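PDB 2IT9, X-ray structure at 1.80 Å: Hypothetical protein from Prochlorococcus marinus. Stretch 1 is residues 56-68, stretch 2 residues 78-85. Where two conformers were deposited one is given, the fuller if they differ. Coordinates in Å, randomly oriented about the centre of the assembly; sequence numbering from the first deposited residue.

Stretch 1 56-68: VKEQLMGDEDITL
Stretch 2, residues 78-85: ILNGDQYG

Antiparallel pairing fixes the register of two strands, and where it lapses, side chains and water take over; residues 56-68 and 78-85 illustrate both. The strand axes lie 4.6 Å apart, their directions 165° from each other, with extended backbones (Thr67 phi/psi -126/131, Asn80 -125/126). Two hydrogen-bonded pairs set the register: Ile66 N to Gly81 O and Gly81 N to Ile66 O, both 2.9 Å, then Leu68 N to Leu79 O and Leu79 N to Leu68 O, both 2.8 Å. Between them Thr67 faces Asn80, CA to CA 4.5 Å. Gly81 suits its site because a CB there would clash with Gly85 O.

Side chains sort by face. Ile66 (t, p), Leu68 (m, t) and buried Leu79 (t, t) share the apolar one, with Leu68 CD1 4.3 Å from Leu79 CD2. On the other, Thr67 OG1 (chi1 m) donates to Asn80 OD1 (chi1 m) at 2.8 Å.

Beyond the ladder, a type II' turn runs from Met61 to Glu64; Gly62 tolerates its positive phi (56/-129). Gln83 (p, t, chi3 -47°) reaches it, NE2 donating to Gly62 O at 2.8 Å. A water accepts from Gln83 N (2.8 Å) and donates to Gly62 O (2.8 Å) and Glu64 O (2.6 Å). Leu60 (m, t) packs CD1 3.7 Å from Asp82 C.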

# COMPACT_ATOMS: atom_id res chain seq x y z
N VAL A 56 -17.98 -21.41 7.02
CA VAL A 56 -16.88 -22.33 7.29
C VAL A 56 -16.46 -22.27 8.77
O VAL A 56 -16.23 -23.30 9.39
CB VAL A 56 -15.68 -21.99 6.36
CG1 VAL A 56 -14.39 -22.65 6.84
CG2 VAL A 56 -15.99 -22.41 4.93
N LYS A 57 -16.40 -21.06 9.32
CA LYS A 57 -15.99 -20.76 10.70
C LYS A 57 -16.65 -21.55 11.83
O LYS A 57 -16.08 -21.64 12.93
CB LYS A 57 -16.18 -19.24 10.92
CG LYS A 57 -16.08 -18.69 12.36
CD LYS A 57 -16.36 -17.18 12.35
CE LYS A 57 -16.53 -16.62 13.76
N GLU A 58 -17.83 -22.11 11.60
CA GLU A 58 -18.55 -22.82 12.64
C GLU A 58 -18.15 -24.31 12.67
O GLU A 58 -18.52 -25.03 13.61
CB GLU A 58 -20.07 -22.67 12.46
CG GLU A 58 -20.55 -21.25 12.08
CD GLU A 58 -20.01 -20.12 12.97
OE1 GLU A 58 -20.00 -20.27 14.21
OE2 GLU A 58 -19.62 -19.07 12.42
N GLN A 59 -17.44 -24.76 11.63
CA GLN A 59 -16.91 -26.11 11.59
C GLN A 59 -15.41 -26.12 11.95
O GLN A 59 -14.82 -27.19 12.12
CB GLN A 59 -17.14 -26.74 10.21
N LEU A 60 -14.81 -24.94 12.08
CA LEU A 60 -13.41 -24.81 12.45
C LEU A 60 -13.23 -24.98 13.96
O LEU A 60 -13.69 -24.15 14.74
CB LEU A 60 -12.85 -23.47 12.04
CG LEU A 60 -12.84 -23.12 10.54
CD1 LEU A 60 -12.28 -21.76 10.38
CD2 LEU A 60 -12.03 -24.12 9.75
N MSE A 61 -12.50 -26.01 14.34
CA MSE A 61 -12.26 -26.29 15.74
C MSE A 61 -10.79 -26.07 16.07
O MSE A 61 -9.92 -26.23 15.24
CB MSE A 61 -12.72 -27.72 16.05
CG MSE A 61 -13.97 -28.12 15.25
SE MSE A 61 -15.04 -29.56 15.95
CE MSE A 61 -15.95 -28.64 17.09
N GLY A 62 -10.54 -25.67 17.30
CA GLY A 62 -9.19 -25.43 17.76
C GLY A 62 -8.48 -24.44 16.88
O GLY A 62 -9.03 -23.38 16.57
N ASP A 63 -7.29 -24.83 16.44
CA ASP A 63 -6.46 -23.98 15.60
C ASP A 63 -6.66 -24.19 14.09
O ASP A 63 -5.92 -23.61 13.31
CB ASP A 63 -4.98 -24.26 15.92
N GLU A 64 -7.64 -25.02 13.71
CA GLU A 64 -7.92 -25.34 12.30
C GLU A 64 -8.08 -24.06 11.46
O GLU A 64 -8.72 -23.09 11.88
CB GLU A 64 -9.16 -26.27 12.16
CG GLU A 64 -8.95 -27.70 12.69
CD GLU A 64 -10.24 -28.55 12.84
OE1 GLU A 64 -11.37 -28.02 12.68
OE2 GLU A 64 -10.13 -29.75 13.15
N ASP A 65 -7.43 -24.04 10.30
CA ASP A 65 -7.49 -22.87 9.48
C ASP A 65 -8.08 -23.14 8.12
O ASP A 65 -8.29 -24.29 7.73
CB ASP A 65 -6.15 -22.12 9.45
CG ASP A 65 -5.02 -22.94 8.98
OD1 ASP A 65 -5.09 -23.44 7.85
OD2 ASP A 65 -4.03 -23.02 9.74
N ILE A 66 -8.36 -22.04 7.44
CA ILE A 66 -8.92 -22.05 6.11
C ILE A 66 -8.27 -20.97 5.30
O ILE A 66 -7.89 -19.89 5.83
CB ILE A 66 -10.47 -21.83 6.11
CG1 ILE A 66 -11.08 -22.06 4.72
CG2 ILE A 66 -10.84 -20.45 6.62
CD1 ILE A 66 -10.96 -23.48 4.24
N THR A 67 -8.11 -21.27 4.04
CA THR A 67 -7.63 -20.31 3.04
C THR A 67 -8.69 -20.32 1.91
O THR A 67 -9.10 -21.40 1.42
CB THR A 67 -6.25 -20.73 2.44
OG1 THR A 67 -5.30 -20.89 3.50
CG2 THR A 67 -5.73 -19.68 1.41
N LEU A 68 -9.13 -19.13 1.51
CA LEU A 68 -10.14 -19.00 0.46
C LEU A 68 -9.60 -17.99 -0.51
O LEU A 68 -9.26 -16.89 -0.11
CB LEU A 68 -11.46 -18.44 1.05
CG LEU A 68 -12.17 -19.24 2.14
CD1 LEU A 68 -13.35 -18.46 2.67
CD2 LEU A 68 -12.61 -20.58 1.56
N ILE A 78 -7.22 -13.09 -1.26
CA ILE A 78 -6.88 -14.29 -0.49
C ILE A 78 -7.18 -14.05 0.96
O ILE A 78 -6.59 -13.15 1.61
CB ILE A 78 -5.40 -14.65 -0.69
CG1 ILE A 78 -5.08 -14.83 -2.21
CG2 ILE A 78 -5.04 -15.93 0.07
CD1 ILE A 78 -3.66 -14.62 -2.51
N LEU A 79 -8.10 -14.86 1.48
CA LEU A 79 -8.49 -14.79 2.86
C LEU A 79 -7.85 -15.97 3.57
O LEU A 79 -7.93 -17.12 3.09
CB LEU A 79 -10.01 -14.87 2.98
CG LEU A 79 -10.61 -14.90 4.38
CD1 LEU A 79 -12.05 -14.39 4.36
CD2 LEU A 79 -10.52 -16.28 5.03
N ASN A 80 -7.20 -15.70 4.68
CA ASN A 80 -6.60 -16.72 5.54
C ASN A 80 -7.16 -16.54 6.96
O ASN A 80 -7.11 -15.44 7.53
CB ASN A 80 -5.09 -16.58 5.61
CG ASN A 80 -4.39 -17.32 4.51
OD1 ASN A 80 -4.21 -18.54 4.58
ND2 ASN A 80 -3.92 -16.59 3.50
N GLY A 81 -7.72 -17.58 7.53
CA GLY A 81 -8.22 -17.42 8.89
C GLY A 81 -8.42 -18.69 9.65
O GLY A 81 -8.07 -19.75 9.18
N ASP A 82 -8.95 -18.52 10.85
CA ASP A 82 -9.28 -19.63 11.72
C ASP A 82 -10.58 -19.19 12.39
O ASP A 82 -11.17 -18.22 11.98
CB ASP A 82 -8.14 -19.93 12.70
CG ASP A 82 -7.74 -18.73 13.56
OD1 ASP A 82 -8.51 -17.76 13.71
OD2 ASP A 82 -6.62 -18.76 14.11
N GLN A 83 -11.00 -19.90 13.42
CA GLN A 83 -12.23 -19.56 14.10
C GLN A 83 -12.22 -18.20 14.81
O GLN A 83 -13.28 -17.71 15.16
CB GLN A 83 -12.59 -20.64 15.09
CG GLN A 83 -11.68 -20.74 16.32
CD GLN A 83 -12.23 -21.71 17.32
OE1 GLN A 83 -13.42 -21.64 17.62
NE2 GLN A 83 -11.40 -22.64 17.83
N TYR A 84 -11.04 -17.60 15.03
CA TYR A 84 -10.95 -16.36 15.80
C TYR A 84 -10.85 -15.12 14.93
O TYR A 84 -11.06 -14.03 15.41
CB TYR A 84 -9.78 -16.47 16.78
CG TYR A 84 -9.79 -17.76 17.59
CD1 TYR A 84 -10.69 -17.93 18.62
CD2 TYR A 84 -8.92 -18.81 17.29
CE1 TYR A 84 -10.73 -19.09 19.35
CE2 TYR A 84 -8.94 -20.00 18.02
CZ TYR A 84 -9.85 -20.13 19.06
OH TYR A 84 -9.91 -21.29 19.82
N GLY A 85 -10.53 -15.27 13.65
CA GLY A 85 -10.43 -14.13 12.79
C GLY A 85 -9.78 -14.46 11.46
O GLY A 85 -9.42 -15.62 11.17
O HOH W 1 -9.99 -22.47 14.11
O HOH W 2 -4.98 -20.89 13.67
O HOH W 3 -5.01 -19.99 6.62